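Local structure of trichothecene 3-O-acetyltransferase (Gibberella zeae, 2RKV) at residues 47-52 with 172-177; 81-86 with 136-141; 87-92 with 142-147; 106-111 with 400-405; 186-191 with 304-309. The protein catalyses transfer of an acetyl group from acetyl-coenzyme A to the 3-hydroxyl of trichothecene mycotoxins, as a member of the BAHD acyltransferase superfamily. All coordinates share one frame; numbering follows the deposited sequence.

Contact 1: residues 47-52 with 172-177; sequences KRFSEA and SKACRN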
# COMPACT_ATOMS: atom_id res chain seq x y z
N LYS A 47 18.70 8.89 14.15
CA LYS A 47 19.25 8.69 15.49
C LYS A 47 18.27 9.13 16.58
O LYS A 47 17.98 8.37 17.50
CB LYS A 47 20.60 9.41 15.64
CG LYS A 47 21.29 9.15 16.97
CD LYS A 47 22.72 9.69 16.96
CE LYS A 47 23.32 9.65 18.36
N ARG A 48 17.76 10.36 16.47
CA ARG A 48 16.78 10.89 17.43
C ARG A 48 15.53 10.03 17.53
O ARG A 48 15.02 9.76 18.62
CB ARG A 48 16.38 12.31 17.06
CG ARG A 48 17.43 13.32 17.43
CD ARG A 48 16.81 14.70 17.50
NE ARG A 48 16.71 15.25 16.16
CZ ARG A 48 17.64 16.02 15.61
NH1 ARG A 48 17.46 16.47 14.38
NH2 ARG A 48 18.73 16.34 16.30
N PHE A 49 15.04 9.59 16.38
CA PHE A 49 13.83 8.77 16.33
C PHE A 49 14.08 7.44 17.06
O PHE A 49 13.26 7.01 17.89
CB PHE A 49 13.44 8.55 14.86
CG PHE A 49 12.06 7.97 14.65
CD1 PHE A 49 11.67 7.56 13.38
CD2 PHE A 49 11.15 7.83 15.70
CE1 PHE A 49 10.41 7.02 13.14
CE2 PHE A 49 9.87 7.28 15.47
CZ PHE A 49 9.51 6.90 14.18
N SER A 50 15.22 6.81 16.78
CA SER A 50 15.59 5.53 17.39
C SER A 50 15.76 5.66 18.91
O SER A 50 15.41 4.74 19.66
CB SER A 50 16.91 5.01 16.80
OG SER A 50 16.78 4.84 15.41
N GLU A 51 16.28 6.79 19.35
CA GLU A 51 16.45 7.03 20.77
C GLU A 51 15.08 7.14 21.45
O GLU A 51 14.87 6.56 22.52
CB GLU A 51 17.30 8.28 21.02
CG GLU A 51 18.76 8.06 20.65
CD GLU A 51 19.58 9.33 20.63
OE1 GLU A 51 19.01 10.43 20.46
OE2 GLU A 51 20.82 9.23 20.78
N ALA A 52 14.15 7.83 20.79
CA ALA A 52 12.79 8.01 21.30
C ALA A 52 11.96 6.72 21.26
O ALA A 52 11.24 6.40 22.21
CB ALA A 52 12.08 9.13 20.54
N SER A 172 9.94 12.54 10.07
CA SER A 172 10.07 13.93 9.63
C SER A 172 10.22 14.89 10.82
O SER A 172 11.09 15.76 10.81
CB SER A 172 8.90 14.36 8.73
OG SER A 172 9.18 15.63 8.15
N LYS A 173 9.39 14.69 11.84
CA LYS A 173 9.50 15.47 13.08
C LYS A 173 10.91 15.34 13.67
O LYS A 173 11.53 16.33 14.04
CB LYS A 173 8.50 15.00 14.13
CG LYS A 173 7.06 15.41 13.86
CD LYS A 173 6.23 15.31 15.14
CE LYS A 173 4.81 15.82 14.94
NZ LYS A 173 4.10 15.91 16.26
N ALA A 174 11.39 14.11 13.75
CA ALA A 174 12.69 13.84 14.35
C ALA A 174 13.81 14.55 13.58
O ALA A 174 14.73 15.10 14.18
CB ALA A 174 12.95 12.36 14.44
N CYS A 175 13.74 14.53 12.24
CA CYS A 175 14.70 15.25 11.40
C CYS A 175 14.71 16.75 11.69
O CYS A 175 15.77 17.40 11.68
CB CYS A 175 14.40 15.00 9.92
SG CYS A 175 14.82 13.35 9.37
N ARG A 176 13.53 17.31 11.96
CA ARG A 176 13.40 18.72 12.29
C ARG A 176 13.74 19.04 13.75
O ARG A 176 13.85 20.20 14.13
CB ARG A 176 11.97 19.19 12.00
CG ARG A 176 11.58 19.15 10.52
CD ARG A 176 10.14 19.67 10.30
NE ARG A 176 9.97 21.01 10.86
CZ ARG A 176 10.00 22.15 10.15
NH1 ARG A 176 10.17 22.12 8.84
NH2 ARG A 176 9.86 23.32 10.77
N ASN A 177 13.87 17.99 14.57
CA ASN A 177 14.01 18.12 16.02
C ASN A 177 12.75 18.70 16.68
O ASN A 177 12.81 19.39 17.71
CB ASN A 177 15.28 18.91 16.40
CG ASN A 177 15.81 18.56 17.78
OD1 ASN A 177 15.36 17.62 18.43
ND2 ASN A 177 16.78 19.34 18.24

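Contact 2: residues 81-86 with 136-141; sequences VPRVVV and VILLQL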
# COMPACT_ATOMS: atom_id res chain seq x y z
N VAL A 81 20.33 2.12 14.69
CA VAL A 81 19.42 2.99 13.96
C VAL A 81 18.88 2.25 12.73
O VAL A 81 19.48 1.27 12.29
CB VAL A 81 20.13 4.31 13.52
CG1 VAL A 81 20.57 5.11 14.75
CG2 VAL A 81 21.31 4.01 12.59
N PRO A 82 17.73 2.71 12.18
CA PRO A 82 17.31 2.11 10.91
C PRO A 82 18.35 2.38 9.83
O PRO A 82 18.95 3.46 9.83
CB PRO A 82 16.01 2.86 10.58
CG PRO A 82 15.54 3.41 11.88
CD PRO A 82 16.79 3.76 12.62
N ARG A 83 18.57 1.41 8.95
CA ARG A 83 19.56 1.54 7.88
C ARG A 83 19.12 2.52 6.80
O ARG A 83 18.02 2.38 6.26
CB ARG A 83 19.83 0.19 7.22
CG ARG A 83 20.55 -0.82 8.09
CD ARG A 83 20.62 -2.17 7.39
NE ARG A 83 21.53 -3.09 8.07
CZ ARG A 83 21.86 -4.30 7.62
NH1 ARG A 83 21.36 -4.75 6.48
NH2 ARG A 83 22.69 -5.05 8.32
N VAL A 84 19.99 3.48 6.50
CA VAL A 84 19.83 4.31 5.30
C VAL A 84 21.01 4.07 4.36
O VAL A 84 22.16 3.98 4.78
CB VAL A 84 19.62 5.83 5.61
CG1 VAL A 84 20.85 6.46 6.22
CG2 VAL A 84 19.19 6.60 4.34
N VAL A 85 20.69 3.90 3.08
CA VAL A 85 21.68 3.77 2.02
C VAL A 85 21.67 5.09 1.28
O VAL A 85 20.60 5.62 0.97
CB VAL A 85 21.29 2.62 1.04
CG1 VAL A 85 22.17 2.64 -0.23
CG2 VAL A 85 21.39 1.26 1.73
N VAL A 86 22.85 5.63 1.00
CA VAL A 86 22.99 6.83 0.19
C VAL A 86 23.57 6.41 -1.15
O VAL A 86 24.61 5.74 -1.20
CB VAL A 86 23.89 7.89 0.89
CG1 VAL A 86 24.00 9.15 0.03
CG2 VAL A 86 23.34 8.22 2.28
N VAL A 136 12.71 -3.69 10.18
CA VAL A 136 11.37 -3.11 10.27
C VAL A 136 11.19 -2.03 9.20
O VAL A 136 10.17 -2.00 8.49
CB VAL A 136 11.11 -2.54 11.68
CG1 VAL A 136 9.88 -1.63 11.68
CG2 VAL A 136 10.93 -3.67 12.66
N ILE A 137 12.17 -1.14 9.09
CA ILE A 137 12.17 -0.11 8.04
C ILE A 137 13.55 0.04 7.42
O ILE A 137 14.57 -0.20 8.08
CB ILE A 137 11.67 1.28 8.51
CG1 ILE A 137 12.37 1.75 9.79
CG2 ILE A 137 10.15 1.30 8.66
CD1 ILE A 137 12.29 3.26 10.01
N LEU A 138 13.58 0.39 6.14
CA LEU A 138 14.82 0.65 5.42
C LEU A 138 14.64 1.91 4.60
O LEU A 138 13.56 2.14 4.07
CB LEU A 138 15.18 -0.52 4.50
CG LEU A 138 15.58 -1.86 5.13
CD1 LEU A 138 15.59 -2.96 4.09
CD2 LEU A 138 16.94 -1.77 5.81
N LEU A 139 15.70 2.71 4.49
CA LEU A 139 15.63 3.99 3.78
C LEU A 139 16.72 4.09 2.71
O LEU A 139 17.79 3.50 2.85
CB LEU A 139 15.77 5.14 4.78
CG LEU A 139 14.66 4.98 5.84
CD1 LEU A 139 15.21 4.59 7.21
CD2 LEU A 139 13.70 6.16 5.87
N GLN A 140 16.44 4.84 1.65
CA GLN A 140 17.45 5.14 0.64
C GLN A 140 17.32 6.59 0.20
O GLN A 140 16.22 7.06 -0.12
CB GLN A 140 17.33 4.19 -0.56
CG GLN A 140 18.47 4.33 -1.59
CD GLN A 140 18.75 3.05 -2.33
OE1 GLN A 140 18.86 1.98 -1.73
NE2 GLN A 140 18.87 3.14 -3.66
N LEU A 141 18.44 7.30 0.25
CA LEU A 141 18.53 8.66 -0.28
C LEU A 141 19.26 8.57 -1.61
O LEU A 141 20.41 8.16 -1.63
CB LEU A 141 19.34 9.56 0.66
CG LEU A 141 18.68 9.92 2.00
CD1 LEU A 141 19.66 10.64 2.93
CD2 LEU A 141 17.43 10.77 1.78
O HOH W 1 16.95 -0.92 9.32
O HOH W 2 18.55 0.90 3.80

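Contact 3: residues 87-92 with 142-147; sequences KDLRDD and NFIKGG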
# COMPACT_ATOMS: atom_id res chain seq x y z
N LYS A 87 22.86 6.77 -2.22
CA LYS A 87 23.25 6.45 -3.59
C LYS A 87 23.38 7.72 -4.42
O LYS A 87 22.41 8.48 -4.52
CB LYS A 87 22.18 5.58 -4.25
CG LYS A 87 22.51 4.11 -4.40
CD LYS A 87 21.92 3.65 -5.72
CE LYS A 87 21.74 2.15 -5.80
NZ LYS A 87 21.21 1.84 -7.15
N ASP A 88 24.55 7.94 -5.02
CA ASP A 88 24.74 9.11 -5.88
C ASP A 88 24.55 8.74 -7.35
O ASP A 88 25.43 8.11 -7.96
CB ASP A 88 26.12 9.76 -5.67
CG ASP A 88 26.33 10.99 -6.56
OD1 ASP A 88 25.34 11.50 -7.16
OD2 ASP A 88 27.48 11.48 -6.64
N LEU A 89 23.42 9.16 -7.92
CA LEU A 89 23.05 8.80 -9.30
C LEU A 89 23.17 9.98 -10.26
O LEU A 89 22.72 9.88 -11.41
CB LEU A 89 21.62 8.23 -9.33
CG LEU A 89 21.31 7.05 -8.42
CD1 LEU A 89 19.79 6.78 -8.37
CD2 LEU A 89 22.08 5.82 -8.83
N ARG A 90 23.77 11.07 -9.80
CA ARG A 90 23.87 12.29 -10.61
C ARG A 90 24.57 12.07 -11.94
O ARG A 90 24.23 12.71 -12.94
CB ARG A 90 24.58 13.41 -9.85
CG ARG A 90 23.76 14.00 -8.70
CD ARG A 90 24.57 14.97 -7.88
NE ARG A 90 25.63 14.28 -7.15
CZ ARG A 90 26.60 14.87 -6.48
NH1 ARG A 90 26.67 16.20 -6.43
NH2 ARG A 90 27.51 14.14 -5.86
N ASP A 91 25.56 11.17 -11.94
CA ASP A 91 26.38 10.93 -13.14
C ASP A 91 26.13 9.57 -13.77
O ASP A 91 26.92 9.11 -14.60
CB ASP A 91 27.86 11.12 -12.81
CG ASP A 91 28.21 12.57 -12.56
OD1 ASP A 91 27.44 13.45 -13.00
OD2 ASP A 91 29.25 12.83 -11.93
N ASP A 92 25.03 8.93 -13.37
CA ASP A 92 24.67 7.61 -13.89
C ASP A 92 23.71 7.80 -15.06
O ASP A 92 22.58 8.26 -14.85
CB ASP A 92 24.01 6.77 -12.79
CG ASP A 92 23.73 5.32 -13.22
OD1 ASP A 92 23.50 5.07 -14.42
OD2 ASP A 92 23.73 4.45 -12.33
N ASN A 142 18.59 8.95 -2.69
CA ASN A 142 19.17 8.89 -4.03
C ASN A 142 19.40 10.30 -4.54
O ASN A 142 18.44 11.06 -4.71
CB ASN A 142 18.22 8.16 -4.99
CG ASN A 142 17.85 6.78 -4.51
OD1 ASN A 142 18.61 5.82 -4.71
ND2 ASN A 142 16.68 6.66 -3.87
N PHE A 143 20.65 10.67 -4.79
CA PHE A 143 20.93 11.95 -5.44
C PHE A 143 20.73 11.78 -6.94
O PHE A 143 21.35 10.91 -7.55
CB PHE A 143 22.38 12.43 -5.24
CG PHE A 143 22.88 12.38 -3.82
CD1 PHE A 143 22.03 12.41 -2.72
CD2 PHE A 143 24.25 12.35 -3.60
CE1 PHE A 143 22.54 12.38 -1.43
CE2 PHE A 143 24.77 12.32 -2.32
CZ PHE A 143 23.91 12.33 -1.22
N ILE A 144 19.87 12.59 -7.54
CA ILE A 144 19.74 12.60 -8.99
C ILE A 144 20.02 14.01 -9.51
O ILE A 144 20.04 14.98 -8.73
CB ILE A 144 18.34 12.12 -9.46
CG1 ILE A 144 17.26 13.15 -9.07
CG2 ILE A 144 18.05 10.70 -8.92
CD1 ILE A 144 15.88 12.89 -9.71
N LYS A 145 20.27 14.14 -10.80
CA LYS A 145 20.53 15.46 -11.35
C LYS A 145 19.37 16.38 -11.00
O LYS A 145 18.21 16.11 -11.36
CB LYS A 145 20.74 15.40 -12.87
CG LYS A 145 21.03 16.77 -13.47
CD LYS A 145 21.30 16.66 -14.97
CE LYS A 145 21.55 18.05 -15.55
NZ LYS A 145 21.88 17.98 -17.01
N GLY A 146 19.67 17.43 -10.24
CA GLY A 146 18.69 18.44 -9.85
C GLY A 146 17.69 18.00 -8.79
O GLY A 146 16.69 18.70 -8.56
N GLY A 147 17.94 16.88 -8.13
CA GLY A 147 16.92 16.35 -7.22
C GLY A 147 17.37 15.35 -6.18
O GLY A 147 18.56 15.01 -6.07
O HOH W 3 20.60 11.61 -12.27

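Contact 4: residues 106-111 with 400-405; sequences YPMAMF and VRRPIF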
# COMPACT_ATOMS: atom_id res chain seq x y z
N TYR A 106 6.54 12.04 -14.14
CA TYR A 106 6.86 11.13 -13.02
C TYR A 106 6.32 9.70 -13.20
O TYR A 106 5.58 9.19 -12.35
CB TYR A 106 6.41 11.73 -11.68
CG TYR A 106 6.61 13.23 -11.57
CD1 TYR A 106 5.54 14.11 -11.79
CD2 TYR A 106 7.86 13.78 -11.28
CE1 TYR A 106 5.71 15.48 -11.71
CE2 TYR A 106 8.04 15.16 -11.18
CZ TYR A 106 6.95 16.00 -11.42
OH TYR A 106 7.09 17.37 -11.33
N PRO A 107 6.73 9.01 -14.29
CA PRO A 107 6.24 7.66 -14.52
C PRO A 107 6.82 6.63 -13.56
O PRO A 107 7.94 6.80 -13.06
CB PRO A 107 6.71 7.36 -15.95
CG PRO A 107 7.92 8.18 -16.11
CD PRO A 107 7.67 9.44 -15.34
N MET A 108 6.05 5.56 -13.33
CA MET A 108 6.50 4.48 -12.45
C MET A 108 7.82 3.88 -12.91
O MET A 108 8.66 3.50 -12.08
CB MET A 108 5.43 3.39 -12.38
CG MET A 108 5.51 2.56 -11.11
SD MET A 108 4.19 1.35 -11.10
CE MET A 108 4.11 0.91 -9.36
N ALA A 109 8.01 3.81 -14.23
CA ALA A 109 9.22 3.24 -14.81
C ALA A 109 10.50 3.98 -14.40
O ALA A 109 11.59 3.40 -14.44
CB ALA A 109 9.10 3.17 -16.34
N MET A 110 10.37 5.25 -14.03
CA MET A 110 11.53 6.04 -13.58
C MET A 110 11.83 5.90 -12.08
O MET A 110 12.79 6.50 -11.58
CB MET A 110 11.37 7.52 -13.95
CG MET A 110 11.62 7.80 -15.44
SD MET A 110 11.39 9.54 -15.83
CE MET A 110 11.56 9.47 -17.61
N PHE A 111 11.01 5.11 -11.39
CA PHE A 111 11.25 4.77 -9.99
C PHE A 111 11.52 3.27 -9.91
O PHE A 111 10.72 2.49 -9.37
CB PHE A 111 10.04 5.14 -9.10
CG PHE A 111 9.75 6.61 -9.03
CD1 PHE A 111 10.25 7.38 -7.98
CD2 PHE A 111 8.95 7.23 -10.00
CE1 PHE A 111 9.97 8.75 -7.89
CE2 PHE A 111 8.67 8.59 -9.93
CZ PHE A 111 9.17 9.36 -8.87
N VAL A 400 4.94 12.01 -5.12
CA VAL A 400 4.99 10.87 -4.20
C VAL A 400 4.52 9.66 -5.00
O VAL A 400 3.34 9.57 -5.34
CB VAL A 400 4.08 11.08 -2.98
CG1 VAL A 400 4.15 9.88 -2.04
CG2 VAL A 400 4.44 12.38 -2.24
N ARG A 401 5.44 8.76 -5.31
CA ARG A 401 5.16 7.65 -6.22
C ARG A 401 5.68 6.32 -5.70
O ARG A 401 6.74 6.25 -5.06
CB ARG A 401 5.80 7.90 -7.60
CG ARG A 401 5.41 9.21 -8.29
CD ARG A 401 3.93 9.25 -8.68
NE ARG A 401 3.75 9.78 -10.03
CZ ARG A 401 2.76 10.57 -10.42
NH1 ARG A 401 1.83 10.99 -9.56
NH2 ARG A 401 2.70 10.96 -11.69
N ARG A 402 4.93 5.25 -5.97
CA ARG A 402 5.39 3.91 -5.66
C ARG A 402 6.39 3.42 -6.71
O ARG A 402 6.11 3.50 -7.92
CB ARG A 402 4.22 2.92 -5.59
CG ARG A 402 4.60 1.72 -4.76
CD ARG A 402 4.02 0.39 -5.23
NE ARG A 402 4.41 -0.64 -4.25
CZ ARG A 402 5.63 -1.18 -4.17
NH1 ARG A 402 6.59 -0.84 -5.03
NH2 ARG A 402 5.90 -2.07 -3.22
N PRO A 403 7.55 2.89 -6.26
CA PRO A 403 8.46 2.23 -7.21
C PRO A 403 7.84 1.09 -8.02
O PRO A 403 6.98 0.34 -7.53
CB PRO A 403 9.57 1.68 -6.30
CG PRO A 403 9.61 2.68 -5.17
CD PRO A 403 8.13 2.91 -4.90
N ILE A 404 8.29 0.97 -9.27
CA ILE A 404 7.93 -0.17 -10.09
C ILE A 404 8.64 -1.43 -9.59
O ILE A 404 9.79 -1.38 -9.12
CB ILE A 404 8.26 0.10 -11.59
CG1 ILE A 404 7.52 -0.88 -12.50
CG2 ILE A 404 9.77 0.10 -11.86
CD1 ILE A 404 7.47 -0.45 -13.97
N PHE A 405 7.94 -2.55 -9.66
CA PHE A 405 8.51 -3.86 -9.38
C PHE A 405 7.93 -4.86 -10.37
O PHE A 405 7.40 -4.46 -11.42
CB PHE A 405 8.32 -4.26 -7.90
CG PHE A 405 6.88 -4.38 -7.44
CD1 PHE A 405 6.36 -5.63 -7.10
CD2 PHE A 405 6.07 -3.25 -7.27
CE1 PHE A 405 5.03 -5.76 -6.65
CE2 PHE A 405 4.75 -3.37 -6.81
CZ PHE A 405 4.23 -4.64 -6.50

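Contact 5: residues 186-191 with 304-309; sequences TAMNLD and NYPGLL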
# COMPACT_ATOMS: atom_id res chain seq x y z
N THR A 186 2.22 7.38 22.75
CA THR A 186 1.31 6.33 23.19
C THR A 186 0.94 5.40 22.03
O THR A 186 1.05 4.17 22.16
CB THR A 186 0.05 6.93 23.83
OG1 THR A 186 0.42 7.56 25.05
CG2 THR A 186 -0.99 5.85 24.11
N ALA A 187 0.53 5.98 20.90
CA ALA A 187 0.15 5.20 19.72
C ALA A 187 1.29 4.31 19.22
O ALA A 187 1.08 3.15 18.86
CB ALA A 187 -0.35 6.12 18.61
N MET A 188 2.51 4.85 19.25
CA MET A 188 3.71 4.14 18.81
C MET A 188 4.08 2.95 19.72
O MET A 188 4.94 2.14 19.36
CB MET A 188 4.90 5.10 18.74
CG MET A 188 4.86 6.06 17.57
SD MET A 188 5.03 5.23 15.97
CE MET A 188 6.78 4.96 15.86
N ASN A 189 3.41 2.85 20.87
CA ASN A 189 3.78 1.86 21.87
C ASN A 189 2.61 1.00 22.37
O ASN A 189 2.76 0.21 23.30
CB ASN A 189 4.54 2.53 23.02
CG ASN A 189 5.91 3.00 22.58
OD1 ASN A 189 6.17 4.21 22.46
ND2 ASN A 189 6.80 2.05 22.30
N LEU A 190 1.46 1.13 21.72
CA LEU A 190 0.34 0.25 22.03
C LEU A 190 0.74 -1.21 21.82
O LEU A 190 1.43 -1.54 20.85
CB LEU A 190 -0.88 0.57 21.15
CG LEU A 190 -1.54 1.94 21.34
CD1 LEU A 190 -2.58 2.14 20.25
CD2 LEU A 190 -2.17 2.06 22.73
N ASP A 191 0.32 -2.07 22.73
CA ASP A 191 0.52 -3.50 22.56
C ASP A 191 -0.25 -3.97 21.33
O ASP A 191 -1.42 -3.62 21.14
CB ASP A 191 0.08 -4.27 23.80
CG ASP A 191 0.68 -5.66 23.87
OD1 ASP A 191 1.85 -5.85 23.46
OD2 ASP A 191 -0.03 -6.57 24.34
N ASN A 304 -2.58 7.13 14.36
CA ASN A 304 -1.13 7.11 14.59
C ASN A 304 -0.58 5.75 14.99
O ASN A 304 0.62 5.61 15.20
CB ASN A 304 -0.73 8.19 15.60
CG ASN A 304 -0.90 9.59 15.06
OD1 ASN A 304 -0.73 9.83 13.86
ND2 ASN A 304 -1.25 10.53 15.94
N TYR A 305 -1.45 4.74 15.09
CA TYR A 305 -0.98 3.38 15.38
C TYR A 305 -0.14 2.87 14.20
O TYR A 305 -0.63 2.83 13.07
CB TYR A 305 -2.15 2.44 15.65
CG TYR A 305 -1.73 1.01 15.87
CD1 TYR A 305 -0.96 0.67 16.98
CD2 TYR A 305 -2.12 -0.01 14.99
CE1 TYR A 305 -0.57 -0.63 17.20
CE2 TYR A 305 -1.74 -1.33 15.21
CZ TYR A 305 -0.97 -1.63 16.33
OH TYR A 305 -0.57 -2.92 16.57
N PRO A 306 1.13 2.53 14.46
CA PRO A 306 2.07 2.24 13.37
C PRO A 306 2.06 0.81 12.84
O PRO A 306 2.87 0.47 11.97
CB PRO A 306 3.42 2.53 14.00
CG PRO A 306 3.23 2.06 15.43
CD PRO A 306 1.80 2.46 15.78
N GLY A 307 1.15 -0.02 13.34
CA GLY A 307 1.19 -1.45 13.01
C GLY A 307 0.46 -1.82 11.74
O GLY A 307 0.35 -1.02 10.79
N LEU A 308 -0.02 -3.06 11.73
CA LEU A 308 -0.77 -3.64 10.63
C LEU A 308 -2.19 -3.90 11.12
O LEU A 308 -2.44 -4.80 11.93
CB LEU A 308 -0.08 -4.92 10.14
CG LEU A 308 -0.55 -5.69 8.90
CD1 LEU A 308 -1.94 -6.31 9.10
CD2 LEU A 308 -0.55 -4.82 7.68
N LEU A 309 -3.12 -3.08 10.65
CA LEU A 309 -4.51 -3.18 11.06
C LEU A 309 -5.35 -2.84 9.85
O LEU A 309 -5.82 -1.71 9.68
CB LEU A 309 -4.80 -2.25 12.26
CG LEU A 309 -6.20 -2.31 12.88
CD1 LEU A 309 -6.72 -3.75 12.95
CD2 LEU A 309 -6.20 -1.69 14.26

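Contact 1: residues 47-52 with 172-177
The C-terminal end of helix 161-176, finished by a Schellman motif at N177, is where R48 of helix 35-52 docks through its guanidinium. The short helix segments approach to 8.6 Å between axes, with their directions 115° apart, and F49 CB meets A174 CB at 3.9 Å in the crossing. R48 turns at chi3 (-81°), which brings NE round to A174 O at 2.8 Å. R48 NH1 reaches A174 O at 3.1 Å, giving a side-on grip by two nitrogens on one atom, with that oxygen almost exactly in the guanidinium plane; a weak bond from NH1 extends to C175 O. Over one face of the R48 guanidinium lies the amide of N177, stacked, the two planes 17° apart, with N177 CG 3.7 Å above and offset toward the rim. Beyond the pair, R176 forms a salt bridge with D389 and S172 OG bonds to F390 N; both partners belong to a DFGLG sequence that resembles the DFGWG signature of BAHD enzymes. A174 O also accepts from N177 N inside the Schellman motif, making three N-H donors for one carbonyl. A cationic group at this helix end is probably favourable, since the carbonyls there concentrate partial negative charge.

Contact 2: residues 81-86 with 136-141
The flat carboxamide of Q140 lies beside V85, the two side chains pointing the same way, with Q140 OE1 3.7 Å from V85 CG1; the other end of that amide, NE2, bonds to N142. The pair belongs to a mixed beta sheet in which 83-88, one of the two outermost strands, runs parallel to 137-144, the two being joined by a beta-alpha-beta crossover that contains helices 98-104 and 113-116. On the sheet face of V84, V86, L139 and L141 sits helix 35-52, which packs on L139 through F42 and L46. On the opposite face R83 and L138 run side by side like V85 and Q140, R83 CB lying 3.8 Å from L138 CD2, while the guanidinium leads away to a salt bridge with E79. Strand 147-155 occupies the far edge of 137-144. V84 CG2, anti to the backbone N and beside the carbonyl carbon, approaches L139 CB to 3.7 Å. P82, just ahead of the strand, adds its CB at 3.9 Å from L139 CD1. Backbone bonds alternate up the pair: L139 N to R83 O at 2.9 Å, V85 N to L139 O at 2.9 Å, and L141 N to V85 O at 2.8 Å. Between them the CA of Q140 directs a C-H at V85 O, 3.2 Å away. Near the start of the ladder one water joins R83 N to I137 O, and a second donates to both R83 O and L139 O.

Contact 3: residues 87-92 with 142-147
F143 is gripped by its backbone between K87 and L89, and this is the tight part of the contact. F143 N bonds to K87 O at 2.8 Å, and F143 O receives L89 N at 2.7 Å, with L89 CB crowding in at 3.2 Å from the same oxygen. K87 and N142 lie alongside each other, N142 OD1 3.6 Å from K87 CB; that amide oxygen also takes a bond from Q140. L89 is covered by I115 and I116 of helix 113-116, while the F143 ring stacks on Y35.

The exposed margin is looser. There D88 crosses F143 at about a right angle, its OD1 3.6 Å from F143 CB, and is held by R90 rather than by the partner strand. R90 NE meets D88 OD1 at 2.8 Å (N-H...O 171°), and NH2 reaches OD2 in a salt bridge. R90 N approaches OD1 from the opposite face, closing an Asx turn. Farther out the two chains are bridged by a water that joins L89 O to K145 N. Here the parallel pair ends and each chain enters a turn: type I from L89 to D92, and type II from I144 to G147, the two-residue hairpin connection into strand 147-155.

Contact 4: residues 106-111 with 400-405
Y106 and R401 join the loop after helix 98-104 to strand 399-401, a late piece of chain that forms one outer edge of the mixed sheet whose other strands are 20-28, 83-88, 137-144 and 147-155. Hydrogen bonds come first. R401 NE gives a nearly straight bond to Y106 O (3.0 Å, 169°), lying in both the guanidinium and the carbonyl plane and on a lone pair, while NH2 adds only a weak bond to the same oxygen. I404 N bonds to F111 O at 2.9 Å. R402 NH1 turns back on its own chain to P403 O and also reaches Q22, while NH2 bonds to T121. These partners hold R402, whose side chain is about 6 Å from the bound T-2 toxin.

Contacts with flat groups form a second class. R401 CB stands over one face of the F111 ring, 3.9 Å from its centroid, a CH-pi contact in which the aliphatic root of the arginine is used while its charged end serves Y106. F405 CE2 lies 3.5 Å above the centre of the R402 guanidinium.

Apolar packing completes the account. I404 CB meets M108 CG at 3.7 Å, and W231 adjoins both residues. M108 CG is anti to its backbone N (chi1 -156°), and the chain beyond is extended, ending with M108 CE 3.5 Å from P403 O.

Contact 5: residues 186-191 with 304-309
A187 and Y305 bring their CA atoms to 4.8 Å where a type I turn from A187 to L190 meets the irregular loop leading into strand 310-318. No hydrogen bond crosses between the two segments, so the fit is one of shape. The loop belongs to the surroundings of the BAHD HXXXD motif: L309 N and the backbone of G307 bond to D160, and L308 touches H156, a residue of the T-2 toxin pocket.

A187 sits in the middle of the contact. A187 CB lies 3.6 Å from N304 O, and A187 O is 3.2 Å from P306 CD. A187 O is also at the edge of the Y305 ring, near its plane, 3.7 Å from Y305 CD1. That same Y305 CD1 also meets L190 CD1 at 3.9 Å, the two side chains crossing at a slant. One face of the tyrosine ring has G307 N above it, offset toward the rim, and Y305 OH bonds to D8. N304 is tied by its amide to E183 and R169. On the other flank M188 bends at chi2 (-66°), which places SD 3.7 Å from both CB and CG of P306.

From the N terminus, 47-52 opens contact 1 and 81-86, 87-92 and 106-111 open contacts 2, 3 and 4 before any has closed. Residues 136-141 then close contact 2 and 142-147 contact 3; these two cross, as successive stretches of one parallel strand pair, and both lie within the span that 172-177 closes for contact 1. S50 of contact 1 packs on P82 of contact 2. Contact 5 starts at 186-191, in series with contact 1 and touching it through F49 and M188, and closes at 304-309 ahead of strand 310-318. It falls wholly within contact 4, which crosses contacts 1, 2 and 3 and returns the late segment 400-405 to the early part of the fold.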